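Local coordinates for Old Yellow Enzyme (Pichia, PDB 6AGZ), which binds flavin mononucleotide and, as an old yellow enzyme, probably catalyses the asymmetric reduction of activated C=C bonds in enones with reducing equivalents from a nicotinamide cofactor, at residues 12-16 with 26-30; 49-54 with 93-99; 114-118 with 129-133; 165-169 with 222-227; 182-186 with 280-284. The contacts are given in a common frame with arbitrary orientation. Residues are numbered along the deposited sequence.

Interaction 1 of 5, residues 12-16 with 26-30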
# COMPACT_ATOMS: atom_id res chain seq x y z
N THR A 12 -26.94 -5.44 -13.97
CA THR A 12 -25.62 -5.53 -13.38
C THR A 12 -25.67 -6.17 -12.00
O THR A 12 -26.73 -6.52 -11.48
CB THR A 12 -24.98 -4.14 -13.31
OG1 THR A 12 -25.67 -3.34 -12.35
CG2 THR A 12 -25.05 -3.46 -14.67
N ASN A 13 -24.48 -6.32 -11.40
CA ASN A 13 -24.38 -6.80 -10.03
C ASN A 13 -25.03 -5.86 -9.03
O ASN A 13 -25.29 -6.27 -7.90
CB ASN A 13 -22.91 -7.00 -9.65
CG ASN A 13 -22.36 -8.34 -10.12
OD1 ASN A 13 -23.03 -9.10 -10.81
ND2 ASN A 13 -21.12 -8.63 -9.74
N LEU A 14 -25.28 -4.60 -9.42
CA LEU A 14 -25.87 -3.64 -8.50
C LEU A 14 -27.22 -4.12 -7.97
O LEU A 14 -27.61 -3.77 -6.85
CB LEU A 14 -26.03 -2.28 -9.19
CG LEU A 14 -26.46 -1.14 -8.26
CD1 LEU A 14 -25.37 -0.84 -7.25
CD2 LEU A 14 -26.83 0.10 -9.05
N PHE A 15 -27.94 -4.93 -8.75
CA PHE A 15 -29.21 -5.50 -8.31
C PHE A 15 -29.15 -7.02 -8.28
O PHE A 15 -30.13 -7.70 -8.56
CB PHE A 15 -30.35 -5.01 -9.19
CG PHE A 15 -30.69 -3.57 -8.96
CD1 PHE A 15 -31.48 -3.20 -7.88
CD2 PHE A 15 -30.19 -2.59 -9.79
CE1 PHE A 15 -31.79 -1.88 -7.65
CE2 PHE A 15 -30.49 -1.26 -9.56
CZ PHE A 15 -31.29 -0.90 -8.49
N LYS A 16 -27.99 -7.56 -7.95
CA LYS A 16 -27.79 -8.97 -7.67
C LYS A 16 -27.69 -9.16 -6.16
O LYS A 16 -26.91 -8.44 -5.51
CB LYS A 16 -26.52 -9.49 -8.35
CG LYS A 16 -26.26 -10.98 -8.17
CD LYS A 16 -25.00 -11.42 -8.91
CE LYS A 16 -24.72 -12.90 -8.69
NZ LYS A 16 -23.73 -13.12 -7.60
N LYS A 26 -30.97 -7.65 -0.89
CA LYS A 26 -31.58 -7.88 -2.19
C LYS A 26 -30.82 -7.19 -3.31
O LYS A 26 -30.90 -7.64 -4.46
CB LYS A 26 -33.04 -7.40 -2.16
CG LYS A 26 -33.86 -7.79 -3.39
CD LYS A 26 -35.30 -7.32 -3.24
CE LYS A 26 -36.11 -7.63 -4.49
NZ LYS A 26 -37.53 -7.19 -4.35
N ASN A 27 -30.08 -6.13 -3.01
CA ASN A 27 -29.26 -5.45 -4.00
C ASN A 27 -27.96 -5.01 -3.33
O ASN A 27 -27.72 -5.26 -2.15
CB ASN A 27 -30.00 -4.26 -4.63
CG ASN A 27 -30.41 -3.20 -3.61
OD1 ASN A 27 -29.60 -2.74 -2.80
ND2 ASN A 27 -31.67 -2.80 -3.65
N ARG A 28 -27.10 -4.35 -4.12
CA ARG A 28 -25.81 -3.88 -3.64
C ARG A 28 -25.70 -2.36 -3.70
O ARG A 28 -24.59 -1.82 -3.69
CB ARG A 28 -24.68 -4.56 -4.43
CG ARG A 28 -24.90 -6.06 -4.53
CD ARG A 28 -23.74 -6.80 -5.18
NE ARG A 28 -24.07 -8.21 -5.33
CZ ARG A 28 -23.23 -9.13 -5.80
NH1 ARG A 28 -22.01 -8.79 -6.17
NH2 ARG A 28 -23.62 -10.40 -5.90
N LEU A 29 -26.84 -1.67 -3.77
CA LEU A 29 -26.89 -0.22 -3.67
C LEU A 29 -27.05 0.16 -2.21
O LEU A 29 -27.94 -0.35 -1.52
CB LEU A 29 -28.04 0.33 -4.51
CG LEU A 29 -28.37 1.82 -4.35
CD1 LEU A 29 -27.27 2.69 -4.94
CD2 LEU A 29 -29.72 2.13 -5.00
N VAL A 30 -26.20 1.06 -1.73
CA VAL A 30 -26.14 1.43 -0.32
C VAL A 30 -26.37 2.92 -0.18
O VAL A 30 -25.87 3.72 -0.98
CB VAL A 30 -24.79 1.02 0.31
CG1 VAL A 30 -24.74 1.41 1.78
CG2 VAL A 30 -24.54 -0.46 0.13
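R28, which the other segment covers most (117 Å²), lays its extended side chain along the turn formed by 12-16. Its backbone N donates to L14 O (2.8 Å, nearly linear), and its NE donates to K16 O (2.9 Å), so one residue ties down two carbonyls. N13 CG lies over one face of the guanidinium, while K16 O meets it at the edge. L14 (68 Å²) closes the apolar side, its CD1 4.0 Å from L29 CB. The two-stranded antiparallel hairpin 18-20/23-25 lies between the segments in the chain; 29-31 is the first strand of the TIM barrel, so the contact fastens the N-terminal lead-in to the start of that strand. An ST turn at T12 (OG1 to L14 N, 3.2 Å) and an Asx turn at N27 (OD1 to L29 N, 3.1 Å) shape the backbones; N27 ND2 is hydrogen-bonded to N60. K16 (58 Å²) brings NZ within 3.2 Å of R28 NH2, a like-charge approach offset by D336, whose OD1 forms salt bridges with both.

Interaction 2 of 5, residues 49-54 with 93-99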
# COMPACT_ATOMS: atom_id res chain seq x y z
N MET A 49 -37.24 12.07 10.51
CA MET A 49 -36.21 11.09 10.19
C MET A 49 -36.82 9.71 9.95
O MET A 49 -36.35 8.96 9.09
CB MET A 49 -35.18 11.02 11.32
CG MET A 49 -34.38 12.30 11.50
SD MET A 49 -33.39 12.29 13.00
CE MET A 49 -32.47 10.77 12.79
N LEU A 50 -37.88 9.38 10.68
CA LEU A 50 -38.53 8.08 10.51
C LEU A 50 -39.13 7.96 9.11
O LEU A 50 -38.93 6.94 8.43
CB LEU A 50 -39.60 7.88 11.58
CG LEU A 50 -40.30 6.52 11.61
CD1 LEU A 50 -39.34 5.41 11.26
CD2 LEU A 50 -40.93 6.27 12.97
N SER A 51 -39.86 8.98 8.66
CA SER A 51 -40.36 8.96 7.29
C SER A 51 -39.21 9.00 6.29
O SER A 51 -39.27 8.35 5.23
CB SER A 51 -41.31 10.15 7.07
OG SER A 51 -41.69 10.25 5.71
N TYR A 52 -38.15 9.73 6.62
CA TYR A 52 -37.00 9.89 5.74
C TYR A 52 -36.36 8.54 5.42
O TYR A 52 -36.12 8.21 4.26
CB TYR A 52 -36.00 10.85 6.39
CG TYR A 52 -34.67 11.01 5.70
CD1 TYR A 52 -34.52 11.89 4.63
CD2 TYR A 52 -33.55 10.32 6.15
CE1 TYR A 52 -33.29 12.05 4.02
CE2 TYR A 52 -32.32 10.48 5.54
CZ TYR A 52 -32.20 11.35 4.47
OH TYR A 52 -30.97 11.51 3.86
N TYR A 53 -36.07 7.75 6.46
CA TYR A 53 -35.52 6.42 6.23
C TYR A 53 -36.57 5.43 5.73
O TYR A 53 -36.23 4.47 5.04
CB TYR A 53 -34.86 5.89 7.50
CG TYR A 53 -33.58 6.61 7.87
CD1 TYR A 53 -32.39 6.31 7.24
CD2 TYR A 53 -33.57 7.58 8.86
CE1 TYR A 53 -31.21 6.96 7.57
CE2 TYR A 53 -32.40 8.24 9.21
CZ TYR A 53 -31.23 7.93 8.56
OH TYR A 53 -30.07 8.58 8.89
N SER A 54 -37.84 5.65 6.08
CA SER A 54 -38.90 4.75 5.65
C SER A 54 -39.06 4.77 4.13
O SER A 54 -39.17 3.72 3.50
CB SER A 54 -40.21 5.13 6.33
OG SER A 54 -41.29 4.34 5.85
N TRP A 93 -34.43 5.44 17.84
CA TRP A 93 -33.69 4.69 16.83
C TRP A 93 -34.26 3.29 16.65
O TRP A 93 -34.30 2.77 15.53
CB TRP A 93 -32.21 4.62 17.18
CG TRP A 93 -31.43 5.83 16.76
CD1 TRP A 93 -30.74 6.69 17.58
CD2 TRP A 93 -31.28 6.34 15.43
NE1 TRP A 93 -30.16 7.68 16.83
CE2 TRP A 93 -30.47 7.49 15.51
CE3 TRP A 93 -31.74 5.92 14.18
CZ2 TRP A 93 -30.12 8.24 14.38
CZ3 TRP A 93 -31.39 6.66 13.06
CH2 TRP A 93 -30.58 7.80 13.17
N LYS A 94 -34.72 2.67 17.74
CA LYS A 94 -35.34 1.36 17.64
C LYS A 94 -36.58 1.40 16.76
O LYS A 94 -36.81 0.50 15.94
CB LYS A 94 -35.69 0.83 19.03
CG LYS A 94 -36.27 -0.58 19.04
CD LYS A 94 -36.65 -1.01 20.45
CE LYS A 94 -36.95 -2.50 20.52
NZ LYS A 94 -38.12 -2.89 19.70
N LYS A 95 -37.39 2.46 16.90
CA LYS A 95 -38.58 2.58 16.06
C LYS A 95 -38.20 2.79 14.60
O LYS A 95 -38.83 2.22 13.70
CB LYS A 95 -39.46 3.72 16.57
CG LYS A 95 -40.06 3.44 17.94
CD LYS A 95 -40.80 4.63 18.50
CE LYS A 95 -41.51 4.27 19.80
NZ LYS A 95 -42.44 5.34 20.24
N ILE A 96 -37.16 3.60 14.35
CA ILE A 96 -36.69 3.77 12.97
C ILE A 96 -36.25 2.43 12.38
O ILE A 96 -36.59 2.10 11.23
CB ILE A 96 -35.56 4.81 12.91
CG1 ILE A 96 -36.09 6.20 13.25
CG2 ILE A 96 -34.91 4.82 11.53
CD1 ILE A 96 -35.07 7.31 13.09
N VAL A 97 -35.51 1.64 13.16
CA VAL A 97 -35.06 0.33 12.68
C VAL A 97 -36.24 -0.58 12.39
O VAL A 97 -36.28 -1.27 11.36
CB VAL A 97 -34.11 -0.31 13.71
CG1 VAL A 97 -33.73 -1.71 13.28
CG2 VAL A 97 -32.87 0.54 13.87
N GLU A 98 -37.23 -0.59 13.28
CA GLU A 98 -38.39 -1.45 13.08
C GLU A 98 -39.15 -1.07 11.82
O GLU A 98 -39.64 -1.94 11.09
CB GLU A 98 -39.31 -1.39 14.30
CG GLU A 98 -38.72 -2.04 15.54
CD GLU A 98 -39.59 -1.85 16.77
OE1 GLU A 98 -40.55 -1.07 16.70
OE2 GLU A 98 -39.30 -2.49 17.81
N GLU A 99 -39.25 0.23 11.53
CA GLU A 99 -39.91 0.64 10.29
C GLU A 99 -39.08 0.26 9.07
O GLU A 99 -39.64 -0.20 8.06
CB GLU A 99 -40.18 2.14 10.31
CG GLU A 99 -40.66 2.70 8.97
CD GLU A 99 -42.07 2.27 8.60
OE1 GLU A 99 -42.73 1.59 9.42
OE2 GLU A 99 -42.51 2.60 7.48
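I96 and L50 form the apolar centre, where the two helices come closest in register (CA atoms 5.3 Å apart). L50 CD1 lies 3.6 Å from I96 CA and 3.9 Å from I96 CG1, and also reaches the aliphatic start of E99, 3.5 Å from its CB. On the other flank of I96, M49 CB lies 4.1 Å from I96 CD1 and Y53 CD2 4.1 Å from I96 CG2. W93 extends this patch: its CH2 meets M49 CE at 3.5 Å, and Y53 CE2 approaches the edge of the indole, 4.3 Å from CZ3. Beyond L50 the contact turns polar, and S54 OG donates to E99 OE2 (2.7 Å), although the placement of S54 OG is less certain. The same carboxylate oxygen forms a salt bridge with K103. The short helical segments run nearly parallel, their axes 9.3 Å apart and crossing at -26°, as expected of neighbouring outer helices of a TIM barrel. Helices 47-57 and 87-102 flank strand 63-70 in chain order: Y53 and W93 both pack on T66 of that strand, Y53 OH is hydrogen-bonded to E67, and W93 and V97 reach on to strand 106-112.

Interaction 3 of 5, residues 114-118 with 129-133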
# COMPACT_ATOMS: atom_id res chain seq x y z
N LEU A 114 -16.19 13.07 17.31
CA LEU A 114 -15.72 14.27 16.62
C LEU A 114 -14.27 14.59 16.92
O LEU A 114 -13.50 14.91 16.01
CB LEU A 114 -16.61 15.46 16.98
CG LEU A 114 -18.07 15.33 16.55
CD1 LEU A 114 -18.83 16.62 16.80
CD2 LEU A 114 -18.15 14.94 15.09
N GLY A 115 -13.86 14.50 18.18
CA GLY A 115 -12.51 14.91 18.52
C GLY A 115 -12.33 16.41 18.37
O GLY A 115 -13.19 17.20 18.78
N ARG A 116 -11.21 16.81 17.78
CA ARG A 116 -10.93 18.23 17.58
C ARG A 116 -11.80 18.87 16.51
O ARG A 116 -11.62 20.05 16.21
CB ARG A 116 -9.45 18.43 17.23
CG ARG A 116 -9.06 17.96 15.83
CD ARG A 116 -7.58 18.17 15.58
NE ARG A 116 -7.20 17.89 14.20
CZ ARG A 116 -5.98 18.06 13.71
NH1 ARG A 116 -5.00 18.50 14.49
NH2 ARG A 116 -5.73 17.79 12.43
N ALA A 117 -12.74 18.12 15.92
CA ALA A 117 -13.66 18.65 14.93
C ALA A 117 -14.96 19.16 15.53
O ALA A 117 -15.81 19.68 14.80
CB ALA A 117 -13.96 17.58 13.87
N ALA A 118 -15.13 19.03 16.84
CA ALA A 118 -16.41 19.30 17.48
C ALA A 118 -16.62 20.80 17.68
O ALA A 118 -15.70 21.61 17.57
CB ALA A 118 -16.50 18.58 18.82
N PRO A 129 -15.11 18.58 27.90
CA PRO A 129 -13.87 19.12 27.33
C PRO A 129 -13.79 18.88 25.83
O PRO A 129 -14.63 18.21 25.22
CB PRO A 129 -12.77 18.34 28.07
CG PRO A 129 -13.43 17.06 28.45
CD PRO A 129 -14.86 17.40 28.75
N PHE A 130 -12.75 19.45 25.23
CA PHE A 130 -12.51 19.42 23.79
C PHE A 130 -11.26 18.58 23.57
O PHE A 130 -10.14 19.03 23.84
CB PHE A 130 -12.35 20.85 23.27
CG PHE A 130 -12.29 20.95 21.77
CD1 PHE A 130 -13.15 20.23 20.97
CD2 PHE A 130 -11.39 21.81 21.17
CE1 PHE A 130 -13.10 20.34 19.59
CE2 PHE A 130 -11.33 21.94 19.80
CZ PHE A 130 -12.18 21.20 19.01
N LEU A 131 -11.44 17.35 23.08
CA LEU A 131 -10.41 16.33 23.13
C LEU A 131 -9.88 15.99 21.74
O LEU A 131 -10.56 16.17 20.72
CB LEU A 131 -10.94 15.07 23.82
CG LEU A 131 -11.51 15.30 25.21
CD1 LEU A 131 -12.02 14.00 25.82
CD2 LEU A 131 -10.48 15.96 26.12
N ALA A 132 -8.66 15.46 21.72
CA ALA A 132 -7.95 15.09 20.50
C ALA A 132 -6.75 14.24 20.90
O ALA A 132 -6.37 14.22 22.08
CB ALA A 132 -7.50 16.34 19.72
N PRO A 133 -6.15 13.51 19.95
CA PRO A 133 -4.92 12.78 20.28
C PRO A 133 -3.81 13.69 20.77
O PRO A 133 -3.12 13.36 21.74
CB PRO A 133 -4.55 12.07 18.97
CG PRO A 133 -5.30 12.82 17.91
CD PRO A 133 -6.58 13.25 18.56
O HOH W 1 -14.08 16.94 21.47
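F130 lays its ring against the turn 115-118: R116 O meets the ring edge, 3.1 Å from CZ, while CE1 lies 3.2 Å from G115 O and 3.9 Å from A118 CB. The site belongs to the excursion that follows the third strand of the TIM barrel, 106-112: a short 3-10 turn at 116-117 leads into helix 120-125, and the chain returns as strand 130-132, which pairs in parallel with 153-155 outside the barrel sheet. Seven buried residues make the contact, and L123 of helix 120-125 covers both A118 and F130. G115 has positive phi (69°), which by itself favours glycine, and this backbone turn brings its C to 3.0 Å from L131 O. Further along, R116 CB touches A132 CB at 3.8 Å, while the arginine's polar end leads away from the strand. Q196 of helix 193-198 contacts both parts: its amide group is hydrogen-bonded to L114 O and R116 N, and A132 packs against its side chain. R116 N also comes within 3.1 Å of L131 O, but at an angle too poor for a hydrogen bond. The backbones are joined instead through a water, which donates to G115 O at 2.8 Å and accepts from L131 N at 3.1 Å.

Interaction 4 of 5, residues 165-169 with 222-227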
# COMPACT_ATOMS: atom_id res chain seq x y z
N LYS A 165 -13.09 3.83 24.59
CA LYS A 165 -13.32 2.44 24.21
C LYS A 165 -14.61 1.91 24.84
O LYS A 165 -15.47 1.35 24.14
CB LYS A 165 -12.13 1.59 24.63
CG LYS A 165 -10.80 2.11 24.12
CD LYS A 165 -9.64 1.69 25.01
CE LYS A 165 -9.00 0.41 24.52
NZ LYS A 165 -7.92 -0.05 25.43
N LYS A 166 -14.77 2.10 26.15
CA LYS A 166 -15.98 1.63 26.83
C LYS A 166 -17.23 2.26 26.23
O LYS A 166 -18.26 1.60 26.09
CB LYS A 166 -15.88 1.92 28.33
CG LYS A 166 -14.71 1.24 29.01
CD LYS A 166 -14.69 1.52 30.51
CE LYS A 166 -13.47 0.91 31.17
NZ LYS A 166 -13.28 1.41 32.56
N ASP A 167 -17.15 3.55 25.87
CA ASP A 167 -18.30 4.22 25.26
C ASP A 167 -18.63 3.62 23.90
O ASP A 167 -19.81 3.47 23.55
CB ASP A 167 -18.04 5.72 25.14
CG ASP A 167 -18.02 6.42 26.48
OD1 ASP A 167 -18.46 5.82 27.48
OD2 ASP A 167 -17.56 7.58 26.53
N TYR A 168 -17.61 3.29 23.10
CA TYR A 168 -17.86 2.61 21.84
C TYR A 168 -18.56 1.28 22.07
O TYR A 168 -19.50 0.93 21.34
CB TYR A 168 -16.55 2.39 21.09
CG TYR A 168 -16.17 3.50 20.13
CD1 TYR A 168 -15.14 4.39 20.44
CD2 TYR A 168 -16.83 3.66 18.92
CE1 TYR A 168 -14.79 5.40 19.57
CE2 TYR A 168 -16.49 4.67 18.04
CZ TYR A 168 -15.47 5.54 18.37
OH TYR A 168 -15.12 6.55 17.50
N VAL A 169 -18.13 0.52 23.08
CA VAL A 169 -18.77 -0.77 23.36
C VAL A 169 -20.23 -0.56 23.75
O VAL A 169 -21.13 -1.26 23.25
CB VAL A 169 -18.00 -1.52 24.46
CG1 VAL A 169 -18.74 -2.79 24.85
CG2 VAL A 169 -16.59 -1.84 23.99
N GLU A 222 -8.19 -1.43 18.67
CA GLU A 222 -8.69 -1.82 19.99
C GLU A 222 -10.20 -1.62 20.08
O GLU A 222 -10.91 -2.49 20.61
CB GLU A 222 -7.97 -1.03 21.08
CG GLU A 222 -6.49 -1.39 21.23
CD GLU A 222 -5.80 -0.62 22.34
OE1 GLU A 222 -6.34 0.40 22.79
OE2 GLU A 222 -4.70 -1.05 22.75
N VAL A 223 -10.70 -0.50 19.57
CA VAL A 223 -12.15 -0.29 19.51
C VAL A 223 -12.81 -1.40 18.70
O VAL A 223 -13.84 -1.96 19.11
CB VAL A 223 -12.47 1.10 18.93
CG1 VAL A 223 -13.96 1.22 18.64
CG2 VAL A 223 -12.03 2.19 19.89
N ILE A 224 -12.23 -1.72 17.55
CA ILE A 224 -12.79 -2.77 16.69
C ILE A 224 -12.83 -4.10 17.43
O ILE A 224 -13.83 -4.83 17.36
CB ILE A 224 -11.99 -2.88 15.38
CG1 ILE A 224 -12.14 -1.61 14.55
CG2 ILE A 224 -12.43 -4.09 14.58
CD1 ILE A 224 -13.57 -1.26 14.22
N ASP A 225 -11.76 -4.44 18.14
CA ASP A 225 -11.71 -5.73 18.84
C ASP A 225 -12.74 -5.78 19.96
O ASP A 225 -13.43 -6.80 20.12
CB ASP A 225 -10.30 -5.98 19.38
CG ASP A 225 -9.29 -6.21 18.27
OD1 ASP A 225 -9.71 -6.56 17.14
OD2 ASP A 225 -8.08 -6.06 18.53
N LEU A 226 -12.85 -4.71 20.75
CA LEU A 226 -13.84 -4.70 21.82
C LEU A 226 -15.26 -4.79 21.27
O LEU A 226 -16.10 -5.51 21.82
CB LEU A 226 -13.66 -3.44 22.68
CG LEU A 226 -12.51 -3.48 23.69
CD1 LEU A 226 -12.23 -2.10 24.24
CD2 LEU A 226 -12.83 -4.45 24.81
N VAL A 227 -15.55 -4.06 20.19
CA VAL A 227 -16.89 -4.09 19.61
C VAL A 227 -17.19 -5.47 19.01
O VAL A 227 -18.31 -5.97 19.13
CB VAL A 227 -17.04 -2.97 18.57
CG1 VAL A 227 -18.34 -3.12 17.79
CG2 VAL A 227 -17.00 -1.61 19.25
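K165 begins the contact and has the largest area covered in it, 87 Å². Its CB packs 3.7 Å from L226 CD1, and its chain then bends toward the other helix so that NZ forms a salt bridge with E222 OE1 at 3.1 Å, weak as a hydrogen bond. Both charges have further partners: K165 NZ also pairs with E162, and E222 OE1 takes its stronger hydrogen bond from Y209. One turn on, Y168 points at helix 218-231 and offers V223 the face of its ring: V223 CG1 stands 3.8 Å from the ring centroid, 24° off the normal, a CH-pi contact. The ring also meets F75, a loop residue. Both are outer helices of the TIM barrel: helix 158-179 leads into strand 183-187, and helix 218-231 leads into strand 236-240. Their short segments run in the same general sense, with axes 9.1 Å apart crossing at -39°. Y168 O lies 4.1 Å from V227 CG2. Toward the barrel, I224 and V227 pack on V186 and V184 of strand 183-187. V169, the last residue of the segment, sets CG2 3.6 Å from L226 CB, and its CA is 5.3 Å from that of V227.

Interaction 5 of 5, residues 182-186 with 280-284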
# COMPACT_ATOMS: atom_id res chain seq x y z
N ASP A 182 -28.67 -3.89 12.05
CA ASP A 182 -28.02 -5.07 11.50
C ASP A 182 -26.51 -5.01 11.66
O ASP A 182 -25.87 -6.03 11.90
CB ASP A 182 -28.40 -5.24 10.03
CG ASP A 182 -29.89 -5.43 9.82
OD1 ASP A 182 -30.39 -6.55 10.07
OD2 ASP A 182 -30.56 -4.46 9.42
N MET A 183 -25.93 -3.82 11.54
CA MET A 183 -24.50 -3.63 11.77
C MET A 183 -24.29 -2.34 12.55
O MET A 183 -25.20 -1.53 12.73
CB MET A 183 -23.70 -3.56 10.46
CG MET A 183 -23.79 -4.79 9.59
SD MET A 183 -25.05 -4.61 8.31
CE MET A 183 -24.77 -6.09 7.35
N VAL A 184 -23.06 -2.17 13.02
CA VAL A 184 -22.60 -0.91 13.59
C VAL A 184 -21.29 -0.56 12.90
O VAL A 184 -20.38 -1.40 12.81
CB VAL A 184 -22.45 -1.00 15.12
CG1 VAL A 184 -21.31 -1.93 15.55
CG2 VAL A 184 -22.29 0.38 15.72
N GLU A 185 -21.22 0.64 12.34
CA GLU A 185 -20.09 1.05 11.51
C GLU A 185 -19.25 2.07 12.26
O GLU A 185 -19.75 3.12 12.67
CB GLU A 185 -20.57 1.63 10.18
CG GLU A 185 -19.44 2.21 9.33
CD GLU A 185 -19.92 2.75 8.01
OE1 GLU A 185 -20.86 2.18 7.43
OE2 GLU A 185 -19.35 3.76 7.54
N VAL A 186 -17.97 1.76 12.43
CA VAL A 186 -17.05 2.65 13.12
C VAL A 186 -16.55 3.69 12.13
O VAL A 186 -15.87 3.37 11.16
CB VAL A 186 -15.89 1.87 13.75
CG1 VAL A 186 -14.85 2.82 14.27
CG2 VAL A 186 -16.40 0.98 14.87
N ALA A 280 -18.40 -7.22 8.71
CA ALA A 280 -19.50 -7.24 7.76
C ALA A 280 -19.09 -6.58 6.45
O ALA A 280 -19.34 -7.12 5.36
CB ALA A 280 -20.73 -6.54 8.35
N TYR A 281 -18.44 -5.42 6.53
CA TYR A 281 -17.94 -4.73 5.35
C TYR A 281 -16.92 -3.69 5.78
O TYR A 281 -16.87 -3.28 6.95
CB TYR A 281 -19.07 -4.08 4.55
CG TYR A 281 -19.84 -3.01 5.29
CD1 TYR A 281 -20.94 -3.34 6.08
CD2 TYR A 281 -19.48 -1.67 5.19
CE1 TYR A 281 -21.65 -2.37 6.76
CE2 TYR A 281 -20.19 -0.69 5.87
CZ TYR A 281 -21.27 -1.04 6.65
OH TYR A 281 -21.97 -0.07 7.32
N VAL A 282 -16.10 -3.26 4.83
CA VAL A 282 -15.19 -2.14 4.99
C VAL A 282 -15.61 -1.06 4.00
O VAL A 282 -15.71 -1.33 2.79
CB VAL A 282 -13.72 -2.54 4.77
CG1 VAL A 282 -12.83 -1.31 4.77
CG2 VAL A 282 -13.28 -3.52 5.85
N SER A 283 -15.86 0.15 4.50
CA SER A 283 -16.36 1.25 3.68
C SER A 283 -15.21 2.16 3.28
O SER A 283 -14.43 2.60 4.14
CB SER A 283 -17.43 2.04 4.44
OG SER A 283 -17.97 3.06 3.62
N ILE A 284 -15.10 2.44 1.98
CA ILE A 284 -14.03 3.25 1.43
C ILE A 284 -14.61 4.30 0.50
O ILE A 284 -15.65 4.11 -0.14
CB ILE A 284 -12.97 2.39 0.69
CG1 ILE A 284 -13.52 1.84 -0.63
CG2 ILE A 284 -12.48 1.25 1.58
CD1 ILE A 284 -12.48 1.09 -1.43
O HOH W 2 -20.04 3.87 4.98
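This is a buried side-chain contact inside the barrel, between two strands that are not sheet neighbours: 236-240 lies between 183-187 and 281-285. The axes of the short strand segments are 8.7 Å apart at closest and cross at -41°; the gap is bridged by side chains, most of them directed toward the other strand, with Y281 leaving sideways and reaching over with its hydroxyl. M183 and A280 close the apolar part at the N-terminal ends of the two strands, M183 CG lying 3.7 Å from A280 CB and 4.3 Å from Y281 CE1 at the edge of the tyrosine ring. Two residues on, E185 accepts a short hydrogen bond from Y281 OH to OE1 (2.5 Å). Its OE2 accepts from a water at 2.7 Å, and the same water is hydrogen-bonded to S283 OG at 2.6 Å. V184 and V282, alternating with these residues, point their CB atoms away from this contact; V184 faces the helix layer. The polar network continues through S108, hydrogen-bonded to Y281 OH, and more weakly through Q110 to E185 and R239 to S283. The side chain of E185 is about 5 Å from the bound FMN. All five touching residues are buried inside the parallel eight-stranded TIM barrel, next to its flavin site.

How the interactions relate
Interaction 5 lies inside the barrel, 9 Å from the chain's centre, and joins buried polar groups, a water and a small apolar part; the other four lie 16 to 20 Å out. Interactions 2 and 4 both pair outer helices running in the same general sense, at 26° and 39°, apolar in the middle with polar or charged groups toward one edge, the first carrying a serine-glutamate hydrogen bond and the second a salt bridge. Interaction 4 touches interaction 5 directly, V227 CG1 lying 3.9 Å from V184 CG1, so strand 183-187 is packed from outside and inside. Interactions 1 and 3 join loops to strands, on opposite sides of the chain's centre: arginine binds carbonyls in the partly exposed first, whereas an aromatic ring and water serve the buried second.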